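Local structure of immunoreactive 84kD antigen PG93 (Porphyromonas gingivalis, 5M11) at residues 533-538 against 590-595; 539-544 against 597-602; 553-558 against 568-573. The protein acts as an essential surface component of the type-IX secretion system and carries bound zinc and calcium ions. All blocks are in the same frame, centred on the assembly; numbering follows the deposited sequence.

Contact 1 of 3, residues 533-538 against 590-595; sequences IYAMAV and VTDIVV
D592 OD2 is the best-held side-chain oxygen in this contact between two consecutive beta-propeller blades. Two bonds grip it, one from L639 N of strand 636-642 and one from a bound glycerol. D592 OD1 accepts a weak bond from I593 N. D592 has been seen as a zinc ligand, as has nearby E318; in this model a zinc ion lies about 4 Å from the D592 side chain, too far for a direct bond. Strands 533-538 and 590-595 are the first strands of their blades, and they run side by side in the same direction, 5° apart. Their axes approach to 5.2 Å, yet no hydrogen bond crosses between the two segments. Past its first residues 590-595 bonds within its own blade, but V590 bonds the backbone of S548 in the neighbouring one. Both strands carry a classic beta bulge: Y534 and A535 face G547, while T591 and D592 face A604. The bulges sit level with each other. The T591 side chain starts away from 533-538; OG1 bonds I636 O, and weakly A604 O.

Small residues meet branched ones across the gap. I593 sets CG2 anti to its backbone N and CG1 beside it. This spreads its branches over two alanines: CD1 lies 3.8 Å from A535 CB, and I593 CG2 lies 4.0 Å from A537 CB. V595 CG2 comes to A537 CB from further along the strand, at 4.2 Å. The methyl of A535 also rests on the backbone, 3.5 Å from T591 O. At the start of the pair, V590 O sits at the edge of the Y534 ring, 3.4 Å from Y534 CD2.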
ATOM      1  N   ILE A 533      -2.825 -10.830 -21.039  1.00 69.29           N
ATOM      2  CA  ILE A 533      -4.135 -10.606 -20.409  1.00 65.77           C
ATOM      3  C   ILE A 533      -3.925 -10.707 -18.907  1.00 67.22           C
ATOM      4  O   ILE A 533      -3.511 -11.760 -18.421  1.00 65.75           O
ATOM      5  CB  ILE A 533      -5.218 -11.605 -20.909  1.00 68.02           C
ATOM      6  CG1 ILE A 533      -5.348 -11.618 -22.449  1.00 70.57           C
ATOM      7  CG2 ILE A 533      -6.571 -11.354 -20.218  1.00 67.12           C
ATOM      8  CD1 ILE A 533      -5.791 -10.295 -23.094  1.00 81.09           C
ATOM      9  N   TYR A 534      -4.159  -9.609 -18.175  1.00 63.52           N
ATOM     10  CA  TYR A 534      -3.889  -9.589 -16.731  1.00 61.51           C
ATOM     11  C   TYR A 534      -5.130  -9.752 -15.892  1.00 61.63           C
ATOM     12  O   TYR A 534      -5.039 -10.327 -14.810  1.00 59.33           O
ATOM     13  CB  TYR A 534      -3.175  -8.292 -16.316  1.00 63.64           C
ATOM     14  CG  TYR A 534      -1.890  -8.003 -17.059  1.00 68.63           C
ATOM     15  CD1 TYR A 534      -0.757  -8.790 -16.864  1.00 71.73           C
ATOM     16  CD2 TYR A 534      -1.789  -6.914 -17.916  1.00 71.92           C
ATOM     17  CE1 TYR A 534       0.436  -8.517 -17.531  1.00 76.01           C
ATOM     18  CE2 TYR A 534      -0.604  -6.640 -18.601  1.00 76.60           C
ATOM     19  CZ  TYR A 534       0.508  -7.444 -18.403  1.00 86.59           C
ATOM     20  OH  TYR A 534       1.679  -7.190 -19.078  1.00 92.88           O
ATOM     21  N   ALA A 535      -6.271  -9.239 -16.372  1.00 58.47           N
ATOM     22  CA  ALA A 535      -7.535  -9.266 -15.652  1.00 57.46           C
ATOM     23  C   ALA A 535      -8.683  -9.713 -16.530  1.00 64.55           C
ATOM     24  O   ALA A 535      -8.636  -9.486 -17.732  1.00 67.31           O
ATOM     25  CB  ALA A 535      -7.824  -7.881 -15.105  1.00 58.24           C
ATOM     26  N   MET A 536      -9.731 -10.320 -15.915  1.00 60.55           N
ATOM     27  CA  MET A 536     -10.984 -10.823 -16.528  1.00 59.75           C
ATOM     28  C   MET A 536     -12.168 -10.664 -15.583  1.00 60.52           C
ATOM     29  O   MET A 536     -12.019 -10.962 -14.396  1.00 60.11           O
ATOM     30  CB  MET A 536     -10.866 -12.300 -16.870  1.00 62.41           C
ATOM     31  CG  MET A 536      -9.965 -12.578 -18.002  1.00 68.54           C
ATOM     32  SD  MET A 536      -9.801 -14.349 -18.171  1.00 73.72           S
ATOM     33  CE  MET A 536      -8.848 -14.360 -19.513  1.00 72.96           C
ATOM     34  N   ALA A 537     -13.345 -10.236 -16.092  1.00 54.88           N
ATOM     35  CA  ALA A 537     -14.538 -10.046 -15.264  1.00 53.36           C
ATOM     36  C   ALA A 537     -15.792 -10.294 -16.042  1.00 58.41           C
ATOM     37  O   ALA A 537     -15.907  -9.785 -17.154  1.00 61.02           O
ATOM     38  CB  ALA A 537     -14.568  -8.627 -14.709  1.00 54.28           C
ATOM     39  N   VAL A 538     -16.766 -11.014 -15.460  1.00 53.27           N
ATOM     40  CA  VAL A 538     -18.038 -11.239 -16.147  1.00 53.36           C
ATOM     41  C   VAL A 538     -19.064 -10.174 -15.664  1.00 61.21           C
ATOM     42  O   VAL A 538     -19.313 -10.017 -14.461  1.00 60.37           O
ATOM     43  CB  VAL A 538     -18.564 -12.712 -16.093  1.00 54.73           C
ATOM     44  CG1 VAL A 538     -19.263 -13.058 -14.789  1.00 51.96           C
ATOM     45  CG2 VAL A 538     -19.458 -13.020 -17.296  1.00 56.35           C
ATOM     46  N   VAL A 590      -3.693  -2.671 -17.558  1.00 72.61           N
ATOM     47  CA  VAL A 590      -4.844  -2.912 -16.676  1.00 69.54           C
ATOM     48  C   VAL A 590      -4.556  -4.187 -15.847  1.00 70.99           C
ATOM     49  O   VAL A 590      -4.384  -5.274 -16.410  1.00 70.13           O
ATOM     50  CB  VAL A 590      -6.193  -2.990 -17.473  1.00 72.53           C
ATOM     51  CG1 VAL A 590      -7.347  -3.498 -16.603  1.00 69.95           C
ATOM     52  CG2 VAL A 590      -6.546  -1.642 -18.082  1.00 73.54           C
ATOM     53  N   THR A 591      -4.503  -4.022 -14.509  1.00 65.45           N
ATOM     54  CA  THR A 591      -4.178  -5.065 -13.532  1.00 63.13           C
ATOM     55  C   THR A 591      -5.446  -5.759 -12.977  1.00 64.98           C
ATOM     56  O   THR A 591      -5.421  -6.975 -12.764  1.00 63.08           O
ATOM     57  CB  THR A 591      -3.343  -4.459 -12.410  1.00 65.25           C
ATOM     58  OG1 THR A 591      -4.069  -3.367 -11.865  1.00 65.57           O
ATOM     59  CG2 THR A 591      -1.998  -3.955 -12.890  1.00 64.27           C
ATOM     60  N   ASP A 592      -6.543  -5.000 -12.734  1.00 61.38           N
ATOM     61  CA  ASP A 592      -7.789  -5.593 -12.229  1.00 58.83           C
ATOM     62  C   ASP A 592      -9.031  -4.874 -12.736  1.00 60.36           C
ATOM     63  O   ASP A 592      -8.979  -3.693 -13.115  1.00 61.27           O
ATOM     64  CB  ASP A 592      -7.832  -5.673 -10.683  1.00 59.74           C
ATOM     65  CG  ASP A 592      -8.493  -6.952 -10.144  1.00 70.03           C
ATOM     66  OD1 ASP A 592      -8.956  -7.786 -10.968  1.00 72.46           O
ATOM     67  OD2 ASP A 592      -8.513  -7.138  -8.906  1.00 69.43           O
ATOM     68  N   ILE A 593     -10.150  -5.626 -12.763  1.00 54.14           N
ATOM     69  CA  ILE A 593     -11.495  -5.184 -13.163  1.00 53.36           C
ATOM     70  C   ILE A 593     -12.502  -5.784 -12.167  1.00 55.16           C
ATOM     71  O   ILE A 593     -12.459  -6.981 -11.877  1.00 53.79           O
ATOM     72  CB  ILE A 593     -11.886  -5.515 -14.663  1.00 56.42           C
ATOM     73  CG1 ILE A 593     -10.771  -5.136 -15.658  1.00 58.42           C
ATOM     74  CG2 ILE A 593     -13.213  -4.838 -15.070  1.00 55.58           C
ATOM     75  CD1 ILE A 593     -10.652  -6.022 -16.828  1.00 67.89           C
ATOM     76  N   VAL A 594     -13.421  -4.938 -11.684  1.00 51.33           N
ATOM     77  CA  VAL A 594     -14.521  -5.265 -10.783  1.00 49.86           C
ATOM     78  C   VAL A 594     -15.790  -4.612 -11.377  1.00 57.72           C
ATOM     79  O   VAL A 594     -15.686  -3.540 -11.979  1.00 59.37           O
ATOM     80  CB  VAL A 594     -14.163  -4.819  -9.354  1.00 52.02           C
ATOM     81  CG1 VAL A 594     -15.384  -4.411  -8.545  1.00 51.76           C
ATOM     82  CG2 VAL A 594     -13.383  -5.912  -8.647  1.00 50.65           C
ATOM     83  N   VAL A 595     -16.961  -5.287 -11.283  1.00 55.57           N
ATOM     84  CA  VAL A 595     -18.211  -4.790 -11.878  1.00 56.90           C
ATOM     85  C   VAL A 595     -19.279  -4.453 -10.794  1.00 63.80           C
ATOM     86  O   VAL A 595     -19.634  -5.292  -9.948  1.00 63.13           O
ATOM     87  CB  VAL A 595     -18.765  -5.774 -12.950  1.00 60.07           C
ATOM     88  CG1 VAL A 595     -20.080  -5.273 -13.545  1.00 61.87           C
ATOM     89  CG2 VAL A 595     -17.744  -6.020 -14.062  1.00 59.55           C
TER

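Contact 2 of 3, residues 539-544 against 597-602; sequences DHNGSV and KLNHKW. With ZN (zinc ion), chain E; PG4 (tetraethylene glycol), chain P.
N599 is the hub of this contact, which joins the first hairpin turns of two consecutive beta-propeller blades. Its CG is anti to the backbone N (chi1 -151°), which carries the amide across to 539-544. N599 CB lies 3.9 Å from C2 of a bound tetraethylene glycol, probably from the crystallisation liquor. The amide then runs beside the H540 ring, the two planes only 14° apart and the side chains sliding past each other in opposite directions. At the tip, N599 OD1 accepts a nearly straight bond from H540 N, 3.0 Å long, with the donor above the carbonyl plane. N599 ND2 bonds E615 OE2; the nearby N541 ND2 is a second donor and makes no bond to it.

Residues D539 to G542 form a type I turn. D539 OD1 ties it inward, taking a bond from S543 N and a weak one from N541 N. D539 OD2 uses its anti lone pair for a salt bridge with K601 NZ, 2.9 Å long, and also takes a bond from W545 NE1. K601 bends at chi2 to bring NZ there. NZ is also bonded to N599 O and E615 O, which would stabilise its charge. H540 ND1 donates to glycol O2. H600 does not touch 539-544; its NE2 binds a zinc ion at 2.2 Å, with a water as a further ligand.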
ATOM      1  N   ASP A 539     -19.610  -9.404 -16.601  1.00 61.24           N
ATOM      2  CA  ASP A 539     -20.577  -8.406 -16.190  1.00 63.43           C
ATOM      3  C   ASP A 539     -21.981  -9.027 -16.178  1.00 72.58           C
ATOM      4  O   ASP A 539     -22.108 -10.239 -16.370  1.00 72.70           O
ATOM      5  CB  ASP A 539     -20.470  -7.145 -17.059  1.00 67.01           C
ATOM      6  CG  ASP A 539     -21.078  -7.169 -18.440  1.00 83.13           C
ATOM      7  OD1 ASP A 539     -21.617  -8.229 -18.842  1.00 84.75           O
ATOM      8  OD2 ASP A 539     -21.022  -6.121 -19.127  1.00 91.62           O
ATOM      9  N   HIS A 540     -23.029  -8.218 -15.942  1.00 73.27           N
ATOM     10  CA  HIS A 540     -24.404  -8.722 -15.894  1.00 75.77           C
ATOM     11  C   HIS A 540     -24.955  -9.068 -17.292  1.00 80.64           C
ATOM     12  O   HIS A 540     -25.887  -9.868 -17.378  1.00 81.33           O
ATOM     13  CB  HIS A 540     -25.335  -7.718 -15.208  1.00 78.79           C
ATOM     14  CG  HIS A 540     -24.902  -7.306 -13.840  1.00 81.74           C
ATOM     15  ND1 HIS A 540     -25.229  -6.060 -13.330  1.00 85.10           N
ATOM     16  CD2 HIS A 540     -24.172  -7.975 -12.919  1.00 82.25           C
ATOM     17  CE1 HIS A 540     -24.706  -6.019 -12.116  1.00 83.29           C
ATOM     18  NE2 HIS A 540     -24.046  -7.142 -11.828  1.00 81.93           N
ATOM     19  N   ASN A 541     -24.369  -8.486 -18.374  1.00 76.54           N
ATOM     20  CA  ASN A 541     -24.771  -8.706 -19.776  1.00 77.78           C
ATOM     21  C   ASN A 541     -24.073  -9.952 -20.404  1.00 78.72           C
ATOM     22  O   ASN A 541     -23.976 -10.058 -21.640  1.00 79.75           O
ATOM     23  CB  ASN A 541     -24.470  -7.452 -20.620  1.00 79.14           C
ATOM     24  CG  ASN A 541     -25.261  -6.222 -20.257  1.00105.64           C
ATOM     25  OD1 ASN A 541     -26.428  -6.295 -19.847  1.00102.55           O
ATOM     26  ND2 ASN A 541     -24.656  -5.053 -20.461  1.00 97.49           N
ATOM     27  N   GLY A 542     -23.605 -10.865 -19.544  1.00 70.48           N
ATOM     28  CA  GLY A 542     -22.906 -12.084 -19.933  1.00 68.57           C
ATOM     29  C   GLY A 542     -21.644 -11.868 -20.750  1.00 70.32           C
ATOM     30  O   GLY A 542     -21.268 -12.745 -21.541  1.00 69.30           O
ATOM     31  N   SER A 543     -20.990 -10.677 -20.569  1.00 65.50           N
ATOM     32  CA  SER A 543     -19.756 -10.246 -21.245  1.00 64.17           C
ATOM     33  C   SER A 543     -18.519 -10.478 -20.378  1.00 65.76           C
ATOM     34  O   SER A 543     -18.582 -10.251 -19.160  1.00 64.63           O
ATOM     35  CB  SER A 543     -19.824  -8.767 -21.606  1.00 66.45           C
ATOM     36  OG  SER A 543     -21.025  -8.412 -22.261  1.00 76.31           O
ATOM     37  N   VAL A 544     -17.390 -10.920 -20.989  1.00 60.74           N
ATOM     38  CA  VAL A 544     -16.170 -11.105 -20.214  1.00 58.41           C
ATOM     39  C   VAL A 544     -15.221  -9.985 -20.590  1.00 64.35           C
ATOM     40  O   VAL A 544     -14.590 -10.016 -21.639  1.00 66.44           O
ATOM     41  CB  VAL A 544     -15.524 -12.512 -20.243  1.00 60.74           C
ATOM     42  CG1 VAL A 544     -14.157 -12.501 -19.566  1.00 59.43           C
ATOM     43  CG2 VAL A 544     -16.421 -13.512 -19.533  1.00 59.48           C
ATOM     44  N   LYS A 597     -23.048  -2.853  -9.182  1.00 62.12           N
ATOM     45  CA  LYS A 597     -24.459  -3.198  -9.035  1.00 62.62           C
ATOM     46  C   LYS A 597     -25.187  -2.526 -10.209  1.00 67.77           C
ATOM     47  O   LYS A 597     -26.219  -3.018 -10.684  1.00 67.61           O
ATOM     48  CB  LYS A 597     -24.928  -2.664  -7.665  1.00 66.02           C
ATOM     49  CG  LYS A 597     -26.386  -2.874  -7.303  1.00 82.67           C
ATOM     50  CD  LYS A 597     -26.724  -2.221  -5.950  1.00 89.61           C
ATOM     51  CE  LYS A 597     -27.027  -0.736  -6.021  1.00 90.09           C
ATOM     52  NZ  LYS A 597     -28.393  -0.457  -6.545  1.00 97.41           N
ATOM     53  N   LEU A 598     -24.597  -1.395 -10.696  1.00 64.48           N
ATOM     54  CA  LEU A 598     -25.081  -0.611 -11.834  1.00 65.06           C
ATOM     55  C   LEU A 598     -24.508  -1.121 -13.141  1.00 70.88           C
ATOM     56  O   LEU A 598     -24.783  -0.523 -14.186  1.00 74.27           O
ATOM     57  CB  LEU A 598     -24.727   0.873 -11.682  1.00 64.94           C
ATOM     58  CG  LEU A 598     -25.210   1.615 -10.444  1.00 68.93           C
ATOM     59  CD1 LEU A 598     -24.810   3.071 -10.525  1.00 70.66           C
ATOM     60  CD2 LEU A 598     -26.704   1.482 -10.234  1.00 68.84           C
ATOM     61  N   ASN A 599     -23.715  -2.222 -13.094  1.00 64.81           N
ATOM     62  CA  ASN A 599     -23.023  -2.840 -14.236  1.00 63.86           C
ATOM     63  C   ASN A 599     -21.881  -1.911 -14.763  1.00 66.95           C
ATOM     64  O   ASN A 599     -21.386  -2.087 -15.880  1.00 65.01           O
ATOM     65  CB  ASN A 599     -24.012  -3.219 -15.352  1.00 66.05           C
ATOM     66  CG  ASN A 599     -23.613  -4.393 -16.204  1.00 86.07           C
ATOM     67  OD1 ASN A 599     -22.743  -5.213 -15.852  1.00 73.29           O
ATOM     68  ND2 ASN A 599     -24.306  -4.526 -17.325  1.00 80.28           N
ATOM     69  N   HIS A 600     -21.454  -0.939 -13.927  1.00 64.51           N
ATOM     70  CA  HIS A 600     -20.346  -0.038 -14.232  1.00 64.84           C
ATOM     71  C   HIS A 600     -19.067  -0.756 -13.887  1.00 63.40           C
ATOM     72  O   HIS A 600     -19.113  -1.725 -13.130  1.00 61.55           O
ATOM     73  CB  HIS A 600     -20.469   1.303 -13.492  1.00 67.65           C
ATOM     74  CG  HIS A 600     -21.610   2.169 -13.941  1.00 74.13           C
ATOM     75  ND1 HIS A 600     -22.231   3.047 -13.066  1.00 77.32           N
ATOM     76  CD2 HIS A 600     -22.209   2.262 -15.152  1.00 78.70           C
ATOM     77  CE1 HIS A 600     -23.176   3.649 -13.769  1.00 79.99           C
ATOM     78  NE2 HIS A 600     -23.201   3.213 -15.035  1.00 81.23           N
ATOM     79  N   LYS A 601     -17.936  -0.338 -14.467  1.00 58.48           N
ATOM     80  CA  LYS A 601     -16.678  -1.054 -14.280  1.00 56.48           C
ATOM     81  C   LYS A 601     -15.623  -0.259 -13.518  1.00 62.92           C
ATOM     82  O   LYS A 601     -15.306   0.864 -13.895  1.00 65.13           O
ATOM     83  CB  LYS A 601     -16.119  -1.468 -15.652  1.00 58.54           C
ATOM     84  CG  LYS A 601     -16.751  -2.734 -16.235  1.00 57.21           C
ATOM     85  CD  LYS A 601     -18.124  -2.550 -16.885  1.00 56.34           C
ATOM     86  CE  LYS A 601     -18.791  -3.892 -17.023  1.00 55.96           C
ATOM     87  NZ  LYS A 601     -20.126  -3.825 -17.676  1.00 60.51           N
ATOM     88  N   TRP A 602     -15.078  -0.848 -12.438  1.00 59.00           N
ATOM     89  CA  TRP A 602     -13.987  -0.256 -11.663  1.00 58.38           C
ATOM     90  C   TRP A 602     -12.709  -0.847 -12.208  1.00 62.41           C
ATOM     91  O   TRP A 602     -12.516  -2.060 -12.149  1.00 61.02           O
ATOM     92  CB  TRP A 602     -14.146  -0.484 -10.154  1.00 55.64           C
ATOM     93  CG  TRP A 602     -15.249   0.328  -9.548  1.00 57.50           C
ATOM     94  CD1 TRP A 602     -16.533  -0.074  -9.324  1.00 60.22           C
ATOM     95  CD2 TRP A 602     -15.181   1.703  -9.142  1.00 58.83           C
ATOM     96  NE1 TRP A 602     -17.265   0.959  -8.778  1.00 60.80           N
ATOM     97  CE2 TRP A 602     -16.466   2.068  -8.677  1.00 63.12           C
ATOM     98  CE3 TRP A 602     -14.164   2.676  -9.148  1.00 61.40           C
ATOM     99  CZ2 TRP A 602     -16.761   3.361  -8.227  1.00 64.05           C
ATOM    100  CZ3 TRP A 602     -14.456   3.955  -8.696  1.00 64.27           C
ATOM    101  CH2 TRP A 602     -15.735   4.282  -8.226  1.00 65.37           C
TER
HETATM  102 ZN    ZN E 804     -24.434   3.778 -16.728  1.00 88.92          ZN
HETATM  103  O1  PG4 P 815     -27.976  -1.388 -14.861  1.00 90.99           O
HETATM  104  C1  PG4 P 815     -28.413  -2.545 -14.124  1.00 91.43           C
HETATM  105  C2  PG4 P 815     -27.836  -3.839 -14.713  1.00 90.77           C
HETATM  106  O2  PG4 P 815     -27.727  -4.846 -13.702  1.00 89.95           O
HETATM  107  C3  PG4 P 815     -28.657  -5.909 -13.912  1.00 93.09           C
HETATM  108  C4  PG4 P 815     -28.471  -7.002 -12.863  1.00 95.64           C
HETATM  109  O3  PG4 P 815     -28.243  -8.265 -13.499  1.00 96.39           O
HETATM  110  C5  PG4 P 815     -28.155  -9.321 -12.546  1.00 95.93           C
HETATM  111  C6  PG4 P 815     -26.974 -10.208 -12.907  1.00 95.20           C
HETATM  112  O4  PG4 P 815     -26.102 -10.316 -11.786  1.00 93.66           O
HETATM  113  C7  PG4 P 815     -25.351 -11.528 -11.850  1.00 93.11           C
HETATM  114  C8  PG4 P 815     -23.851 -11.234 -11.824  1.00 92.14           C
HETATM  115  O5  PG4 P 815     -23.355 -11.059 -13.158  1.00 91.80           O
HETATM  116  O   HOH W   1     -23.928   6.149 -16.777  1.00 62.83           O

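Contact 3 of 3, residues 553-558 against 568-573; sequences FGVYNA and PIAVRP
G554 and V571 satisfy each other twice. G554 N donates to V571 O at 3.1 Å, and V571 N donates to G554 O at 2.9 Å. Both bonds are moderately straight, 157° and 159° at the hydrogen, and in each the donor sits above the carbonyl plane. They make one antiparallel hydrogen-bonded pair. V571 O has a second, softer contact, a CA-H...O approach from F553 CA at 3.3 Å. Several other backbone groups bond neighbours. F553 and V555 bond M546 and V544 of strand 544-548. A570 bonds V521, and P573 bonds V584. The charged end of R572 turns to D586, where NH2 forms a salt bridge.

Apolar groups fill in on both sides of this pair. F553 CG takes the crowded position between backbone N and carbonyl carbon (chi1 49°). Its ring CD1 then touches A570 CB at 3.7 Å, while the ring also meets H530. V555 CG1, anti to the backbone N, reaches P568 CB at 4.1 Å, the two side chains crossing obliquely. F553, V555 and A570 are buried. By contrast, Y556 CD2 meets V571 CG2 at 4.2 Å near the surface.

Strand 551-555 and strand 570-575 are the third and fourth strands of an antiparallel beta-propeller blade.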
ATOM      1  N   PHE A 553     -11.036  -4.484 -23.102  1.00 72.14           N
ATOM      2  CA  PHE A 553     -11.901  -4.978 -24.200  1.00 73.39           C
ATOM      3  C   PHE A 553     -12.773  -6.153 -23.737  1.00 76.26           C
ATOM      4  O   PHE A 553     -12.314  -7.001 -22.964  1.00 74.56           O
ATOM      5  CB  PHE A 553     -11.102  -5.376 -25.467  1.00 77.01           C
ATOM      6  CG  PHE A 553      -9.902  -6.269 -25.253  1.00 76.93           C
ATOM      7  CD1 PHE A 553     -10.027  -7.650 -25.298  1.00 77.68           C
ATOM      8  CD2 PHE A 553      -8.643  -5.724 -25.019  1.00 78.83           C
ATOM      9  CE1 PHE A 553      -8.914  -8.471 -25.107  1.00 77.97           C
ATOM     10  CE2 PHE A 553      -7.538  -6.548 -24.806  1.00 80.78           C
ATOM     11  CZ  PHE A 553      -7.678  -7.914 -24.860  1.00 77.35           C
ATOM     12  N   GLY A 554     -14.011  -6.185 -24.217  1.00 73.63           N
ATOM     13  CA  GLY A 554     -14.975  -7.210 -23.826  1.00 72.44           C
ATOM     14  C   GLY A 554     -15.583  -8.077 -24.918  1.00 80.12           C
ATOM     15  O   GLY A 554     -15.908  -7.604 -26.023  1.00 82.52           O
ATOM     16  N   VAL A 555     -15.764  -9.371 -24.583  1.00 75.33           N
ATOM     17  CA  VAL A 555     -16.386 -10.368 -25.446  1.00 76.07           C
ATOM     18  C   VAL A 555     -17.854 -10.459 -25.034  1.00 80.29           C
ATOM     19  O   VAL A 555     -18.144 -10.806 -23.889  1.00 78.51           O
ATOM     20  CB  VAL A 555     -15.671 -11.751 -25.393  1.00 78.56           C
ATOM     21  CG1 VAL A 555     -16.300 -12.735 -26.380  1.00 79.83           C
ATOM     22  CG2 VAL A 555     -14.180 -11.613 -25.659  1.00 78.71           C
ATOM     23  N   TYR A 556     -18.777 -10.137 -25.953  1.00 78.10           N
ATOM     24  CA  TYR A 556     -20.208 -10.239 -25.669  1.00 76.59           C
ATOM     25  C   TYR A 556     -20.637 -11.737 -25.770  1.00 78.64           C
ATOM     26  O   TYR A 556     -19.924 -12.543 -26.389  1.00 75.76           O
ATOM     27  CB  TYR A 556     -20.992  -9.310 -26.611  1.00 79.15           C
ATOM     28  CG  TYR A 556     -20.973  -7.867 -26.152  1.00 80.64           C
ATOM     29  CD1 TYR A 556     -22.148  -7.215 -25.787  1.00 83.17           C
ATOM     30  CD2 TYR A 556     -19.771  -7.168 -26.023  1.00 80.79           C
ATOM     31  CE1 TYR A 556     -22.132  -5.892 -25.333  1.00 83.83           C
ATOM     32  CE2 TYR A 556     -19.743  -5.853 -25.558  1.00 81.26           C
ATOM     33  CZ  TYR A 556     -20.924  -5.220 -25.211  1.00 88.43           C
ATOM     34  OH  TYR A 556     -20.890  -3.930 -24.742  1.00 89.14           O
ATOM     35  N   ASN A 557     -21.755 -12.108 -25.093  1.00 76.08           N
ATOM     36  CA  ASN A 557     -22.317 -13.478 -25.042  1.00 76.14           C
ATOM     37  C   ASN A 557     -21.166 -14.503 -24.911  1.00 78.18           C
ATOM     38  O   ASN A 557     -20.917 -15.317 -25.817  1.00 79.74           O
ATOM     39  CB  ASN A 557     -23.234 -13.763 -26.263  1.00 80.96           C
ATOM     40  CG  ASN A 557     -23.691 -15.208 -26.404  1.00112.80           C
ATOM     41  OD1 ASN A 557     -23.946 -15.922 -25.415  1.00105.87           O
ATOM     42  ND2 ASN A 557     -23.725 -15.696 -27.642  1.00106.89           N
ATOM     43  N   ALA A 558     -20.425 -14.397 -23.785  1.00 70.62           N
ATOM     44  CA  ALA A 558     -19.248 -15.213 -23.477  1.00 67.50           C
ATOM     45  C   ALA A 558     -19.585 -16.711 -23.317  1.00 69.11           C
ATOM     46  O   ALA A 558     -18.749 -17.555 -23.639  1.00 67.74           O
ATOM     47  CB  ALA A 558     -18.575 -14.684 -22.231  1.00 65.75           C
ATOM     48  N   PRO A 568     -13.718 -15.805 -31.140  1.00 78.53           N
ATOM     49  CA  PRO A 568     -14.461 -14.767 -30.401  1.00 75.98           C
ATOM     50  C   PRO A 568     -14.058 -13.340 -30.740  1.00 79.13           C
ATOM     51  O   PRO A 568     -12.869 -13.032 -30.886  1.00 80.12           O
ATOM     52  CB  PRO A 568     -14.174 -15.079 -28.922  1.00 74.74           C
ATOM     53  CG  PRO A 568     -13.095 -16.135 -28.922  1.00 79.73           C
ATOM     54  CD  PRO A 568     -13.235 -16.858 -30.227  1.00 78.18           C
ATOM     55  N   ILE A 569     -15.083 -12.483 -30.895  1.00 73.97           N
ATOM     56  CA  ILE A 569     -14.948 -11.064 -31.190  1.00 74.07           C
ATOM     57  C   ILE A 569     -14.905 -10.279 -29.864  1.00 75.69           C
ATOM     58  O   ILE A 569     -15.792 -10.414 -29.007  1.00 71.31           O
ATOM     59  CB  ILE A 569     -16.063 -10.557 -32.143  1.00 79.00           C
ATOM     60  CG1 ILE A 569     -16.071 -11.348 -33.472  1.00 81.83           C
ATOM     61  CG2 ILE A 569     -15.939  -9.044 -32.392  1.00 80.71           C
ATOM     62  CD1 ILE A 569     -17.444 -11.564 -34.099  1.00 86.46           C
ATOM     63  N   ALA A 570     -13.823  -9.477 -29.720  1.00 75.11           N
ATOM     64  CA  ALA A 570     -13.519  -8.547 -28.630  1.00 73.26           C
ATOM     65  C   ALA A 570     -13.832  -7.147 -29.085  1.00 79.55           C
ATOM     66  O   ALA A 570     -13.486  -6.773 -30.207  1.00 81.47           O
ATOM     67  CB  ALA A 570     -12.055  -8.650 -28.241  1.00 73.49           C
ATOM     68  N   VAL A 571     -14.526  -6.388 -28.238  1.00 76.87           N
ATOM     69  CA  VAL A 571     -14.914  -5.004 -28.527  1.00 79.45           C
ATOM     70  C   VAL A 571     -14.050  -4.054 -27.695  1.00 84.44           C
ATOM     71  O   VAL A 571     -14.102  -4.099 -26.454  1.00 81.38           O
ATOM     72  CB  VAL A 571     -16.431  -4.747 -28.278  1.00 83.04           C
ATOM     73  CG1 VAL A 571     -16.797  -3.285 -28.529  1.00 84.76           C
ATOM     74  CG2 VAL A 571     -17.314  -5.681 -29.103  1.00 84.02           C
ATOM     75  N   ARG A 572     -13.256  -3.200 -28.379  1.00 84.54           N
ATOM     76  CA  ARG A 572     -12.448  -2.166 -27.719  1.00 84.70           C
ATOM     77  C   ARG A 572     -13.348  -0.939 -27.573  1.00 91.71           C
ATOM     78  O   ARG A 572     -13.855  -0.440 -28.586  1.00 94.20           O
ATOM     79  CB  ARG A 572     -11.146  -1.851 -28.468  1.00 84.93           C
ATOM     80  CG  ARG A 572     -10.100  -2.941 -28.355  1.00 91.03           C
ATOM     81  CD  ARG A 572      -8.796  -2.513 -28.988  1.00102.24           C
ATOM     82  NE  ARG A 572      -7.978  -1.743 -28.051  1.00116.70           N
ATOM     83  CZ  ARG A 572      -6.712  -1.403 -28.266  1.00137.78           C
ATOM     84  NH1 ARG A 572      -6.101  -1.759 -29.390  1.00130.06           N
ATOM     85  NH2 ARG A 572      -6.044  -0.711 -27.355  1.00125.61           N
ATOM     86  N   PRO A 573     -13.665  -0.524 -26.321  1.00 87.36           N
ATOM     87  CA  PRO A 573     -14.601   0.591 -26.127  1.00 88.55           C
ATOM     88  C   PRO A 573     -14.121   1.874 -26.790  1.00 95.79           C
ATOM     89  O   PRO A 573     -12.922   2.156 -26.806  1.00 96.24           O
ATOM     90  CB  PRO A 573     -14.671   0.738 -24.602  1.00 87.68           C
ATOM     91  CG  PRO A 573     -14.221  -0.552 -24.067  1.00 89.40           C
ATOM     92  CD  PRO A 573     -13.184  -1.036 -25.023  1.00 86.25           C
TER

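Overall arrangement
The chain enters one propeller blade at 533-538 and turns at 539-544. It runs back along strand 544-548, then reaches 553-558. Contact 3 closes first, over a short loop, when 568-573 returns beside 553-558. It ties that blade's third and fourth strands and is nested inside both larger loops. The next blade then begins, and 590-595 closes contact 1 on 533-538. Contact 2 closes last, at 597-602, so contacts 1 and 2 cross. These two join consecutive blades, strand to strand and then turn to turn. Within the first blade, V544 N and V555 O connect contacts 2 and 3, and I533 packs on F553 between contacts 1 and 3.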